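Local coordinates for 3-HSA hydroxylase, oxygenase (PDB 2RFQ), which catalyses the ortho-hydroxylation of the phenolic secosteroid 3-HSA to the catechol 3,4-DHSA with reduced FMN and oxygen, a step in bacterial cholesterol breakdown, at residues D17-T22 and M41-E46; E56-Y61 and Q102-V107; L67-V72 and H237-S242; W294-G299 and T330-S335; Y377-T382 and L387-T392. All blocks are in the same frame, centred on the assembly; numbering follows the deposited sequence.

Interaction 1 (D17-T22 and M41-E46)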
# COMPACT_ATOMS: atom_id res chain seq x y z
N ASP A 17 -25.77 15.59 19.78
CA ASP A 17 -24.92 15.01 20.80
C ASP A 17 -25.71 14.24 21.86
O ASP A 17 -25.33 13.14 22.25
CB ASP A 17 -24.11 16.10 21.50
CG ASP A 17 -22.84 16.41 20.79
OD1 ASP A 17 -22.33 15.54 20.04
OD2 ASP A 17 -22.32 17.54 21.01
N ALA A 18 -26.80 14.85 22.34
CA ALA A 18 -27.66 14.25 23.35
C ALA A 18 -28.30 12.95 22.84
O ALA A 18 -28.65 12.08 23.63
CB ALA A 18 -28.74 15.23 23.76
N LEU A 19 -28.44 12.82 21.52
CA LEU A 19 -29.14 11.68 20.93
C LEU A 19 -28.22 10.50 20.62
O LEU A 19 -28.68 9.36 20.48
CB LEU A 19 -29.83 12.16 19.62
CG LEU A 19 -30.69 11.16 18.84
CD1 LEU A 19 -31.82 10.59 19.73
CD2 LEU A 19 -31.28 11.81 17.58
N LEU A 20 -26.92 10.76 20.48
CA LEU A 20 -25.98 9.71 20.03
C LEU A 20 -26.05 8.39 20.82
O LEU A 20 -26.10 7.31 20.19
CB LEU A 20 -24.53 10.21 19.97
CG LEU A 20 -24.25 11.36 19.01
CD1 LEU A 20 -22.74 11.54 18.79
CD2 LEU A 20 -24.98 11.20 17.65
N PRO A 21 -26.09 8.44 22.16
CA PRO A 21 -26.15 7.16 22.89
C PRO A 21 -27.35 6.31 22.49
O PRO A 21 -27.24 5.09 22.41
CB PRO A 21 -26.23 7.60 24.37
CG PRO A 21 -25.58 8.95 24.37
CD PRO A 21 -26.05 9.58 23.09
N THR A 22 -28.50 6.95 22.22
CA THR A 22 -29.69 6.24 21.77
C THR A 22 -29.41 5.56 20.44
O THR A 22 -29.69 4.38 20.28
CB THR A 22 -30.90 7.20 21.66
OG1 THR A 22 -31.21 7.68 22.97
CG2 THR A 22 -32.12 6.50 21.10
N MSE A 41 -35.88 8.45 13.60
CA MSE A 41 -36.16 9.50 12.60
C MSE A 41 -36.92 10.66 13.26
O MSE A 41 -36.65 11.83 12.96
CB MSE A 41 -36.92 8.92 11.40
CG MSE A 41 -36.13 7.87 10.60
SE MSE A 41 -34.53 8.67 9.76
CE MSE A 41 -35.38 9.63 8.29
N LYS A 42 -37.86 10.35 14.16
CA LYS A 42 -38.58 11.40 14.89
C LYS A 42 -37.63 12.24 15.74
O LYS A 42 -37.69 13.47 15.72
CB LYS A 42 -39.68 10.76 15.75
CG LYS A 42 -40.50 11.74 16.56
CD LYS A 42 -41.66 11.00 17.24
CE LYS A 42 -42.49 11.95 18.14
NZ LYS A 42 -41.80 12.24 19.43
N ALA A 43 -36.72 11.57 16.46
CA ALA A 43 -35.77 12.29 17.31
C ALA A 43 -34.86 13.15 16.45
O ALA A 43 -34.55 14.29 16.82
CB ALA A 43 -34.96 11.32 18.13
N LEU A 44 -34.41 12.60 15.32
CA LEU A 44 -33.57 13.37 14.40
C LEU A 44 -34.31 14.63 13.90
O LEU A 44 -33.74 15.74 13.90
CB LEU A 44 -33.11 12.50 13.23
CG LEU A 44 -32.01 11.50 13.62
CD1 LEU A 44 -31.91 10.44 12.53
CD2 LEU A 44 -30.66 12.21 13.88
N GLN A 45 -35.58 14.45 13.55
CA GLN A 45 -36.42 15.57 13.11
C GLN A 45 -36.47 16.64 14.23
O GLN A 45 -36.27 17.83 13.98
CB GLN A 45 -37.83 15.10 12.76
CG GLN A 45 -38.80 16.23 12.42
CD GLN A 45 -40.21 15.75 12.10
OE1 GLN A 45 -40.40 14.80 11.35
NE2 GLN A 45 -41.20 16.41 12.67
N GLU A 46 -36.69 16.19 15.46
CA GLU A 46 -36.80 17.11 16.59
C GLU A 46 -35.51 17.87 16.90
O GLU A 46 -35.55 18.94 17.50
CB GLU A 46 -37.37 16.40 17.82
CG GLU A 46 -38.81 15.96 17.61
CD GLU A 46 -39.29 14.97 18.67
OE1 GLU A 46 -38.48 14.54 19.53
OE2 GLU A 46 -40.49 14.62 18.63

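Interaction 2 (E56-Y61 and Q102-V107)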
# COMPACT_ATOMS: atom_id res chain seq x y z
N GLU A 56 -35.03 29.05 4.29
CA GLU A 56 -35.63 29.85 5.35
C GLU A 56 -37.15 30.01 5.18
O GLU A 56 -37.89 30.04 6.18
CB GLU A 56 -34.93 31.21 5.40
CG GLU A 56 -35.41 32.11 6.54
CD GLU A 56 -36.63 32.93 6.17
OE1 GLU A 56 -36.91 33.10 4.96
OE2 GLU A 56 -37.30 33.42 7.11
N GLN A 57 -37.63 30.08 3.94
CA GLN A 57 -39.08 30.33 3.73
C GLN A 57 -39.93 29.17 4.27
O GLN A 57 -41.12 29.35 4.55
CB GLN A 57 -39.41 30.60 2.26
CG GLN A 57 -39.23 29.43 1.33
CD GLN A 57 -39.91 29.65 -0.00
OE1 GLN A 57 -41.12 29.98 -0.06
NE2 GLN A 57 -39.16 29.47 -1.08
N TRP A 58 -39.31 27.99 4.42
CA TRP A 58 -40.01 26.80 4.91
C TRP A 58 -39.63 26.48 6.37
O TRP A 58 -39.88 25.37 6.87
CB TRP A 58 -39.73 25.58 3.99
CG TRP A 58 -40.10 25.83 2.57
CD1 TRP A 58 -39.25 25.93 1.50
CD2 TRP A 58 -41.42 26.07 2.06
NE1 TRP A 58 -39.97 26.19 0.35
CE2 TRP A 58 -41.30 26.28 0.67
CE3 TRP A 58 -42.70 26.09 2.64
CZ2 TRP A 58 -42.41 26.54 -0.15
CZ3 TRP A 58 -43.80 26.36 1.83
CH2 TRP A 58 -43.65 26.58 0.45
N GLY A 59 -39.02 27.44 7.05
CA GLY A 59 -38.63 27.26 8.44
C GLY A 59 -37.26 26.61 8.60
O GLY A 59 -36.90 26.18 9.69
N GLY A 60 -36.48 26.58 7.52
CA GLY A 60 -35.17 25.92 7.52
C GLY A 60 -34.01 26.84 7.84
O GLY A 60 -34.16 28.07 7.92
N TYR A 61 -32.83 26.24 8.04
CA TYR A 61 -31.63 27.00 8.39
C TYR A 61 -30.85 27.49 7.18
O TYR A 61 -29.99 28.35 7.35
CB TYR A 61 -30.67 26.14 9.23
CG TYR A 61 -31.18 25.77 10.61
CD1 TYR A 61 -30.92 26.58 11.72
CD2 TYR A 61 -31.87 24.56 10.81
CE1 TYR A 61 -31.37 26.21 13.00
CE2 TYR A 61 -32.31 24.20 12.08
CZ TYR A 61 -32.05 25.02 13.17
OH TYR A 61 -32.51 24.67 14.43
N GLN A 102 -43.64 26.22 -6.89
CA GLN A 102 -44.89 25.46 -6.83
C GLN A 102 -44.62 24.04 -6.35
O GLN A 102 -45.39 23.51 -5.55
CB GLN A 102 -45.57 25.44 -8.20
CG GLN A 102 -46.93 24.78 -8.21
CD GLN A 102 -47.54 24.73 -9.62
OE1 GLN A 102 -47.05 25.41 -10.55
NE2 GLN A 102 -48.60 23.95 -9.79
N ALA A 103 -43.53 23.44 -6.81
CA ALA A 103 -43.14 22.09 -6.36
C ALA A 103 -42.84 22.09 -4.85
O ALA A 103 -43.28 21.19 -4.11
CB ALA A 103 -41.94 21.59 -7.14
N GLN A 104 -42.13 23.10 -4.37
CA GLN A 104 -41.86 23.21 -2.93
C GLN A 104 -43.14 23.37 -2.13
O GLN A 104 -43.29 22.79 -1.07
CB GLN A 104 -40.94 24.39 -2.64
CG GLN A 104 -39.56 24.27 -3.26
CD GLN A 104 -38.82 25.59 -3.20
OE1 GLN A 104 -38.65 26.16 -2.13
NE2 GLN A 104 -38.42 26.09 -4.37
N GLU A 105 -44.08 24.17 -2.64
CA GLU A 105 -45.38 24.33 -2.02
C GLU A 105 -46.13 22.98 -2.00
O GLU A 105 -46.75 22.62 -0.99
CB GLU A 105 -46.20 25.41 -2.74
CG GLU A 105 -47.64 25.55 -2.22
CD GLU A 105 -47.75 26.23 -0.86
OE1 GLU A 105 -46.85 27.03 -0.49
OE2 GLU A 105 -48.77 25.99 -0.16
N ASP A 106 -46.07 22.23 -3.10
CA ASP A 106 -46.68 20.88 -3.13
C ASP A 106 -46.21 19.99 -1.99
O ASP A 106 -47.00 19.30 -1.36
CB ASP A 106 -46.40 20.18 -4.47
CG ASP A 106 -47.15 20.81 -5.64
OD1 ASP A 106 -48.07 21.62 -5.43
OD2 ASP A 106 -46.79 20.47 -6.78
N VAL A 107 -44.90 20.04 -1.73
CA VAL A 107 -44.28 19.19 -0.72
C VAL A 107 -44.47 19.72 0.70
O VAL A 107 -44.85 18.95 1.60
CB VAL A 107 -42.78 19.00 -1.04
CG1 VAL A 107 -42.09 18.19 0.05
CG2 VAL A 107 -42.65 18.31 -2.43

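Interaction 3 (L67-V72 and H237-S242)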
# COMPACT_ATOMS: atom_id res chain seq x y z
N LEU A 67 -21.64 22.86 8.22
CA LEU A 67 -22.44 22.49 9.39
C LEU A 67 -23.25 21.22 9.09
O LEU A 67 -23.29 20.30 9.91
CB LEU A 67 -23.37 23.65 9.78
CG LEU A 67 -24.41 23.29 10.86
CD1 LEU A 67 -23.83 22.83 12.18
CD2 LEU A 67 -25.33 24.49 11.12
N PHE A 68 -23.86 21.16 7.91
CA PHE A 68 -24.65 20.00 7.52
C PHE A 68 -23.78 18.74 7.51
O PHE A 68 -24.15 17.70 8.11
CB PHE A 68 -25.31 20.19 6.15
CG PHE A 68 -26.04 18.97 5.67
CD1 PHE A 68 -27.29 18.65 6.20
CD2 PHE A 68 -25.47 18.13 4.70
CE1 PHE A 68 -27.98 17.50 5.77
CE2 PHE A 68 -26.14 16.96 4.30
CZ PHE A 68 -27.39 16.66 4.82
N TYR A 69 -22.60 18.80 6.85
CA TYR A 69 -21.77 17.60 6.77
C TYR A 69 -21.17 17.21 8.13
O TYR A 69 -20.95 16.03 8.39
CB TYR A 69 -20.69 17.71 5.69
CG TYR A 69 -21.26 17.85 4.31
CD1 TYR A 69 -22.11 16.88 3.76
CD2 TYR A 69 -20.98 18.99 3.55
CE1 TYR A 69 -22.65 17.03 2.48
CE2 TYR A 69 -21.51 19.15 2.26
CZ TYR A 69 -22.33 18.17 1.73
OH TYR A 69 -22.84 18.35 0.46
N SER A 70 -20.95 18.21 8.99
CA SER A 70 -20.47 17.98 10.36
C SER A 70 -21.53 17.21 11.15
O SER A 70 -21.21 16.30 11.92
CB SER A 70 -20.15 19.31 11.03
OG SER A 70 -19.04 19.90 10.35
N ALA A 71 -22.80 17.57 10.93
CA ALA A 71 -23.93 16.88 11.59
C ALA A 71 -24.02 15.43 11.12
O ALA A 71 -24.18 14.49 11.92
CB ALA A 71 -25.23 17.62 11.33
N VAL A 72 -23.86 15.25 9.80
CA VAL A 72 -23.83 13.92 9.21
C VAL A 72 -22.72 13.06 9.80
O VAL A 72 -22.96 11.90 10.20
CB VAL A 72 -23.68 14.00 7.69
CG1 VAL A 72 -23.38 12.61 7.08
CG2 VAL A 72 -25.01 14.51 7.12
N HIS A 237 -23.61 16.40 -3.72
CA HIS A 237 -24.16 15.03 -3.62
C HIS A 237 -23.05 14.03 -3.28
O HIS A 237 -23.18 13.28 -2.30
CB HIS A 237 -24.97 14.67 -4.86
CG HIS A 237 -25.44 13.25 -4.90
ND1 HIS A 237 -26.17 12.68 -3.88
CD2 HIS A 237 -25.26 12.29 -5.83
CE1 HIS A 237 -26.43 11.42 -4.19
NE2 HIS A 237 -25.88 11.16 -5.36
N PRO A 238 -21.95 14.03 -4.05
CA PRO A 238 -20.89 13.09 -3.63
C PRO A 238 -20.37 13.29 -2.19
O PRO A 238 -20.05 12.31 -1.50
CB PRO A 238 -19.79 13.30 -4.68
CG PRO A 238 -20.57 13.72 -5.91
CD PRO A 238 -21.59 14.70 -5.32
N THR A 239 -20.29 14.53 -1.73
CA THR A 239 -19.85 14.76 -0.33
C THR A 239 -20.90 14.17 0.66
O THR A 239 -20.53 13.64 1.72
CB THR A 239 -19.60 16.26 -0.06
OG1 THR A 239 -18.55 16.69 -0.94
CG2 THR A 239 -19.16 16.51 1.41
N THR A 240 -22.18 14.22 0.28
CA THR A 240 -23.24 13.58 1.09
C THR A 240 -23.07 12.05 1.22
O THR A 240 -23.50 11.44 2.19
CB THR A 240 -24.66 14.01 0.67
OG1 THR A 240 -25.28 14.70 1.78
CG2 THR A 240 -25.54 12.83 0.34
N ILE A 241 -22.38 11.46 0.24
CA ILE A 241 -22.05 10.06 0.22
C ILE A 241 -20.76 9.75 0.98
O ILE A 241 -20.66 8.72 1.65
CB ILE A 241 -21.97 9.57 -1.28
CG1 ILE A 241 -23.32 9.78 -1.97
CG2 ILE A 241 -21.34 8.16 -1.40
CD1 ILE A 241 -24.52 9.14 -1.21
N SER A 242 -19.77 10.63 0.89
CA SER A 242 -18.51 10.38 1.62
C SER A 242 -18.61 10.74 3.10
O SER A 242 -18.02 10.05 3.94
CB SER A 242 -17.32 11.14 0.99
OG SER A 242 -17.09 10.67 -0.33

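Interaction 4 (W294-G299 and T330-S335)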
# COMPACT_ATOMS: atom_id res chain seq x y z
N TRP A 294 -11.33 14.05 6.51
CA TRP A 294 -12.23 15.11 6.93
C TRP A 294 -11.73 16.52 6.57
O TRP A 294 -12.49 17.35 6.10
CB TRP A 294 -12.51 15.01 8.43
CG TRP A 294 -13.47 16.08 8.87
CD1 TRP A 294 -13.17 17.18 9.65
CD2 TRP A 294 -14.85 16.21 8.50
NE1 TRP A 294 -14.30 17.97 9.80
CE2 TRP A 294 -15.33 17.40 9.10
CE3 TRP A 294 -15.72 15.44 7.71
CZ2 TRP A 294 -16.67 17.84 8.96
CZ3 TRP A 294 -17.06 15.86 7.57
CH2 TRP A 294 -17.50 17.06 8.19
N ARG A 295 -10.44 16.77 6.78
CA ARG A 295 -9.87 18.09 6.44
C ARG A 295 -10.09 18.43 4.99
O ARG A 295 -10.51 19.54 4.67
CB ARG A 295 -8.39 18.14 6.76
CG ARG A 295 -8.09 18.34 8.25
CD ARG A 295 -6.60 18.50 8.42
NE ARG A 295 -6.18 18.48 9.83
CZ ARG A 295 -6.16 19.56 10.61
NH1 ARG A 295 -6.49 20.76 10.14
NH2 ARG A 295 -5.80 19.44 11.88
N GLN A 296 -9.85 17.46 4.10
CA GLN A 296 -10.07 17.73 2.66
C GLN A 296 -11.55 17.81 2.30
O GLN A 296 -11.98 18.72 1.57
CB GLN A 296 -9.37 16.67 1.82
CG GLN A 296 -7.86 16.72 2.03
CD GLN A 296 -7.10 15.84 1.07
OE1 GLN A 296 -7.35 14.63 0.98
NE2 GLN A 296 -6.17 16.46 0.31
N LEU A 297 -12.33 16.86 2.81
CA LEU A 297 -13.75 16.82 2.46
C LEU A 297 -14.48 18.08 2.91
O LEU A 297 -15.20 18.70 2.13
CB LEU A 297 -14.41 15.57 3.06
CG LEU A 297 -15.81 15.28 2.53
CD1 LEU A 297 -15.75 14.70 1.09
CD2 LEU A 297 -16.46 14.29 3.45
N SER A 298 -14.28 18.46 4.17
CA SER A 298 -14.88 19.68 4.68
C SER A 298 -14.19 20.94 4.11
O SER A 298 -14.86 21.96 3.84
CB SER A 298 -14.89 19.65 6.20
OG SER A 298 -13.60 19.76 6.75
N GLY A 299 -12.87 20.85 3.90
CA GLY A 299 -12.07 21.98 3.37
C GLY A 299 -12.51 22.45 1.99
O GLY A 299 -12.66 23.66 1.75
N THR A 330 -13.37 8.86 1.12
CA THR A 330 -14.02 7.55 1.30
C THR A 330 -12.97 6.45 1.40
O THR A 330 -13.01 5.63 2.31
CB THR A 330 -14.99 7.27 0.14
OG1 THR A 330 -16.10 8.18 0.29
CG2 THR A 330 -15.48 5.80 0.15
N GLY A 331 -12.01 6.47 0.48
CA GLY A 331 -10.92 5.49 0.49
C GLY A 331 -10.11 5.51 1.77
O GLY A 331 -9.81 4.44 2.33
N ARG A 332 -9.75 6.71 2.25
CA ARG A 332 -8.97 6.83 3.49
C ARG A 332 -9.78 6.29 4.69
O ARG A 332 -9.24 5.64 5.58
CB ARG A 332 -8.62 8.30 3.76
CG ARG A 332 -7.66 8.93 2.73
CD ARG A 332 -7.18 10.30 3.25
NE ARG A 332 -6.92 11.22 2.14
CZ ARG A 332 -5.77 11.31 1.47
NH1 ARG A 332 -5.64 12.21 0.49
NH2 ARG A 332 -4.76 10.48 1.73
N ALA A 333 -11.06 6.62 4.72
CA ALA A 333 -11.95 6.17 5.80
C ALA A 333 -12.01 4.64 5.84
O ALA A 333 -11.85 4.02 6.91
CB ALA A 333 -13.32 6.79 5.66
N ILE A 334 -12.22 4.02 4.68
CA ILE A 334 -12.32 2.55 4.62
C ILE A 334 -10.97 1.90 4.96
O ILE A 334 -10.92 0.93 5.72
CB ILE A 334 -12.85 2.10 3.26
CG1 ILE A 334 -14.29 2.61 3.11
CG2 ILE A 334 -12.83 0.58 3.16
CD1 ILE A 334 -14.83 2.56 1.70
N SER A 335 -9.88 2.41 4.39
CA SER A 335 -8.55 1.87 4.73
C SER A 335 -8.28 1.92 6.23
O SER A 335 -7.73 0.97 6.81
CB SER A 335 -7.49 2.65 3.96
OG SER A 335 -6.17 2.21 4.27
O HOH W 1 -9.31 12.79 1.31

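Interaction 5 (Y377-T382 and L387-T392)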
# COMPACT_ATOMS: atom_id res chain seq x y z
N TYR A 377 -10.52 10.50 -10.33
CA TYR A 377 -9.07 10.69 -10.51
C TYR A 377 -8.71 10.93 -11.97
O TYR A 377 -7.92 11.84 -12.28
CB TYR A 377 -8.28 9.48 -10.00
CG TYR A 377 -8.35 9.22 -8.52
CD1 TYR A 377 -8.66 10.24 -7.60
CD2 TYR A 377 -8.06 7.96 -8.03
CE1 TYR A 377 -8.72 9.99 -6.20
CE2 TYR A 377 -8.08 7.68 -6.63
CZ TYR A 377 -8.43 8.70 -5.74
OH TYR A 377 -8.48 8.46 -4.37
N VAL A 378 -9.30 10.14 -12.85
CA VAL A 378 -9.04 10.32 -14.28
C VAL A 378 -9.49 11.70 -14.71
O VAL A 378 -8.77 12.41 -15.43
CB VAL A 378 -9.71 9.20 -15.11
CG1 VAL A 378 -9.67 9.51 -16.61
CG2 VAL A 378 -9.01 7.86 -14.82
N MSE A 379 -10.67 12.11 -14.25
CA MSE A 379 -11.19 13.43 -14.62
C MSE A 379 -10.27 14.55 -14.13
O MSE A 379 -9.97 15.50 -14.87
CB MSE A 379 -12.58 13.64 -14.02
CG MSE A 379 -13.15 14.97 -14.42
SE MSE A 379 -14.91 15.25 -13.64
CE MSE A 379 -14.43 15.04 -11.77
N TYR A 380 -9.83 14.44 -12.89
CA TYR A 380 -8.90 15.42 -12.32
C TYR A 380 -7.63 15.50 -13.17
O TYR A 380 -7.18 16.60 -13.53
CB TYR A 380 -8.54 15.05 -10.88
CG TYR A 380 -7.47 15.97 -10.33
CD1 TYR A 380 -7.80 17.22 -9.80
CD2 TYR A 380 -6.13 15.60 -10.40
CE1 TYR A 380 -6.82 18.06 -9.32
CE2 TYR A 380 -5.14 16.44 -9.95
CZ TYR A 380 -5.49 17.66 -9.40
OH TYR A 380 -4.48 18.49 -8.94
N GLY A 381 -7.05 14.34 -13.47
CA GLY A 381 -5.84 14.30 -14.32
C GLY A 381 -6.04 14.89 -15.71
O GLY A 381 -5.15 15.56 -16.26
N THR A 382 -7.21 14.63 -16.29
CA THR A 382 -7.59 15.21 -17.57
C THR A 382 -7.55 16.73 -17.47
O THR A 382 -6.98 17.41 -18.34
CB THR A 382 -8.98 14.69 -18.01
OG1 THR A 382 -8.92 13.26 -18.13
CG2 THR A 382 -9.38 15.29 -19.38
N LEU A 387 -7.03 18.96 -21.00
CA LEU A 387 -7.78 18.20 -22.01
C LEU A 387 -9.29 18.31 -21.72
O LEU A 387 -9.68 18.57 -20.59
CB LEU A 387 -7.33 16.75 -21.99
CG LEU A 387 -5.91 16.42 -22.47
CD1 LEU A 387 -5.52 15.01 -22.05
CD2 LEU A 387 -5.80 16.57 -23.96
N PRO A 388 -10.15 18.11 -22.75
CA PRO A 388 -11.60 18.26 -22.55
C PRO A 388 -12.19 17.26 -21.57
O PRO A 388 -11.82 16.08 -21.58
CB PRO A 388 -12.18 18.01 -23.95
CG PRO A 388 -11.02 18.18 -24.89
CD PRO A 388 -9.83 17.71 -24.13
N ILE A 389 -13.12 17.73 -20.74
CA ILE A 389 -13.84 16.88 -19.79
C ILE A 389 -15.32 16.89 -20.14
O ILE A 389 -15.91 17.96 -20.27
CB ILE A 389 -13.65 17.40 -18.35
CG1 ILE A 389 -12.21 17.12 -17.90
CG2 ILE A 389 -14.70 16.79 -17.40
CD1 ILE A 389 -11.77 17.90 -16.70
N THR A 390 -15.92 15.70 -20.28
CA THR A 390 -17.36 15.60 -20.56
C THR A 390 -18.16 14.98 -19.41
O THR A 390 -19.39 15.06 -19.40
CB THR A 390 -17.65 14.77 -21.82
OG1 THR A 390 -17.11 13.47 -21.67
CG2 THR A 390 -17.05 15.43 -23.08
N ASP A 391 -17.47 14.38 -18.45
CA ASP A 391 -18.13 13.79 -17.29
C ASP A 391 -18.85 14.93 -16.55
O ASP A 391 -18.26 16.02 -16.31
CB ASP A 391 -17.07 13.12 -16.41
CG ASP A 391 -17.66 12.33 -15.24
OD1 ASP A 391 -18.83 12.52 -14.87
OD2 ASP A 391 -16.88 11.53 -14.69
N THR A 392 -20.11 14.71 -16.20
CA THR A 392 -20.90 15.75 -15.54
C THR A 392 -20.89 15.65 -14.00
O THR A 392 -21.47 16.52 -13.33
CB THR A 392 -22.36 15.73 -16.02
OG1 THR A 392 -22.98 14.52 -15.57
CG2 THR A 392 -22.45 15.78 -17.55

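Interaction 1 (D17-T22 and M41-E46)
Leu19 and Ala43 carry the tight part of this helix-to-helix contact. The two methyls of Leu19 straddle the single methyl of Ala43: CD1 of Leu19 lies 3.6 Å from CB of Ala43, and CD2 of Leu19 is 3.8 Å from the same CB. The second methyl has another neighbour, because Leu19 CD2 also meets Leu44 CD2 at 3.8 Å, the two leucine side chains crossing at about a right angle. With CG of Leu19 turned opposite its backbone N (chi1 -177°), the isobutyl group extends from helix 11-25 across to helix 38-47. The CA atoms of Leu19 and Ala43 are 7.6 Å apart. No hydrogen bond joins the segments, and the area they bury together is modest, about 123 Å².

The solvent side is looser and polar. Lys42 and Glu46, both exposed and one turn apart on helix 38-47, form a salt bridge of 2.8 Å between Lys42 NZ and Glu46 OE2, and neither side chain takes part in the contact with 17-22. Toward the interior, Leu44 is buried against Thr82 and Ser86 of helix 80-96 and Ile75 of helix 65-76, while Leu20 on the other segment touches Lys74 of helix 65-76. Both segments thus rest on the inner helices of the N-terminal all-helical domain of the acyl-CoA dehydrogenase fold.

Interaction 2 (E56-Y61 and Q102-V107)
Trp58, Gln104 and Glu105 account for most of the surface buried here, with the indole of Trp58 laid against helix 101-108. The contact ties the loop between helices 38-47 and 65-76 to that helix, within the N-terminal helical domain and away from the FMN site. Trp58 NE1 donates to the side-chain oxygen OE1 of Gln104 over 2.8 Å, a nearly straight bond (167° at the hydrogen) that lies close to the plane of the indole. Ring and amide planes stand 69° apart. Behind the polar end, CB of Gln104 packs against the six-membered part of the indole, 3.6 Å from Trp58 CZ2, and the backbone oxygen of Gln104 lies over the rim of one face. Gln57 CG sits over the rim of the opposite face. At the far edge, the bend of Glu105 at chi2 (74°) brings its OE1 to 3.4 Å from Trp58 CH2, near the ring plane.

The amide of Gln104 is held at both ends: OE1 also accepts from Asn224 ND2, and NE2 donates to the backbone oxygen of Phe99. Gln57 NE2 likewise bonds to Asn224. Fixing both amide ends sets the rotation of the Gln104 amide and gives the buried indole N-H a defined acceptor.

Interaction 3 (L67-V72 and H237-S242)
Two buried helices of the acyl-CoA dehydrogenase fold, 65-76 of the N-terminal helical domain and the long 233-266 of the C-terminal bundle, meet here through an aromatic ring and a pair of threonines. The methyl CG2 of Thr239 sits over the centre of the Tyr69 ring, 3.4 Å from the centroid and only 5° off the ring normal, a well-centred CH-pi contact. Thr239 CG2 is opposite its own backbone N, which directs the methyl at the ring, while OG1 of Thr239 turns back to hydrogen-bond the carbonyl of Thr235 one turn earlier. The opposite face of the tyrosine is met near its rim by CD2 of Phe68, so the phenol ring is held between a neighbour on its own helix and the threonine methyl.

The short helical segments run nearly parallel, their axes 10.2 Å apart at closest approach and inclined by 25°, a separation filled by the Tyr69 ring. In this fold a beta domain sits between the two helical domains in sequence, and the flavin site lies close by: the side chain of Thr240 is about 7 Å from those of Tyr120 and His368, both of which probably bind FMN.

Thr240 OG1 approaches the edges of two rings, at 3.5 Å from Phe68 CE2 and 3.6 Å from Tyr69 CE1, near the plane of each. These are contacts with ring C-H groups; the hydroxyl has its hydrogen bond outside the two segments. Tyr69 OH reaches past Thr239 to hydrogen-bond the backbone oxygen of Ile236 on helix 233-266.

Interaction 4 (W294-G299 and T330-S335)
Gln296 and Arg332 make the one direct touch between segments 294-299 and 330-335. Starting at the first residue of 294-299, Trp294 turns toward other helices, packing on Tyr69 and Ser70 of helix 65-76, and its ring enters a cation-pi contact with Arg73. Arg295 pairs with Asp291 of its own helix in a salt bridge.

Gln296 follows and carries the contact. Its extended side chain presents OE1 to NH1 of Arg332, a hydrogen bond of 3.0 Å that is somewhat bent, with 140° at the hydrogen. The amide and guanidinium planes are turned 54° from each other, so the two groups meet at an angle and not flat. A water closes a second path: it donates to Gln296 OE1 at 2.7 Å and accepts from Arg332 NE at 3.0 Å, lying at the edge of the guanidinium in its plane. Gln296 OE1 is therefore gripped by two donors.

Leu297, next in line, packs on Thr239 and Ser242 of helix 233-266. At Ser298 the hydroxyl bonds back to the carbonyl of Trp294 at 2.7 Å from Ser298 OG to Trp294 O, approaching from the face opposite that used by Ser298 N.

The outer ends of the central pair belong to the subunit interface. Arg332 NH2 forms a salt bridge with Asp289 of the second subunit, and Gln296 NE2 bonds to Asp291 and to the carbonyl of Ser288, both of the second subunit. Such a buried polar network is placed where the C-terminal four-helix bundles of acyl-CoA dehydrogenase-like subunits pack together in the homotetramer.

Interaction 5 (Y377-T382 and L387-T392)
After helix 373-384 the chain doubles back, and the irregular tail 387-392 runs along the helix it has just left, tied by a backbone hydrogen bond of 3.1 Å from Leu387 N to Thr382 O with 167° at the hydrogen. Thr382 is the centre of the side-chain packing. Its methyl CG2 lies 3.6 Å from Leu387 CB and 3.7 Å from Ile389 CG1, and 3.4 Å from the carbonyl oxygen of Pro388. With OG1 beside its own backbone N (chi1 -60°), the threonine hydroxyl turns back along the helix to bond to Val378 O, leaving the methyl to face the tail; OG1 also bonds to Lys280 of the second subunit.

One turn earlier, the selenomethionine Met379 crosses Ile389 at about a right angle, its CG 3.8 Å from Ile389 CG2. The isoleucine's CD1 reaches the Met379 carbonyl oxygen at 3.5 Å. Farther along, the selenium touches CB of Asp391 more loosely, while the carboxylate of Asp391 is held by Arg375 and by the backbone N of Met393. This is a C-terminal tail folded against the last helix of the acyl-CoA dehydrogenase-like C-terminal domain, at an edge where other subunits of the tetramer pack on the same helix.

Interactions 3 and 4 are buried, interaction 3 nearest the chain centre (its own centre about 6 Å away), and they touch: Ser242 OG and Thr330 OG1 are 2.7 Å apart, a probable hydrogen bond. Interactions 1, 2 and 5 are partly buried. The first two lie farther out, both within the N-terminal helical domain, and interaction 5 is at the periphery, its centre about 40 Å from that of interaction 1. Helix 65-76 is an element common to the surroundings of interactions 1, 3 and 4. Chemistry follows place: interactions 1 and 3 are joined by apolar or aromatic contacts, interaction 2 by an indole-amide bond, and interactions 4 and 5, which both meet the second subunit, include polar links across the interface.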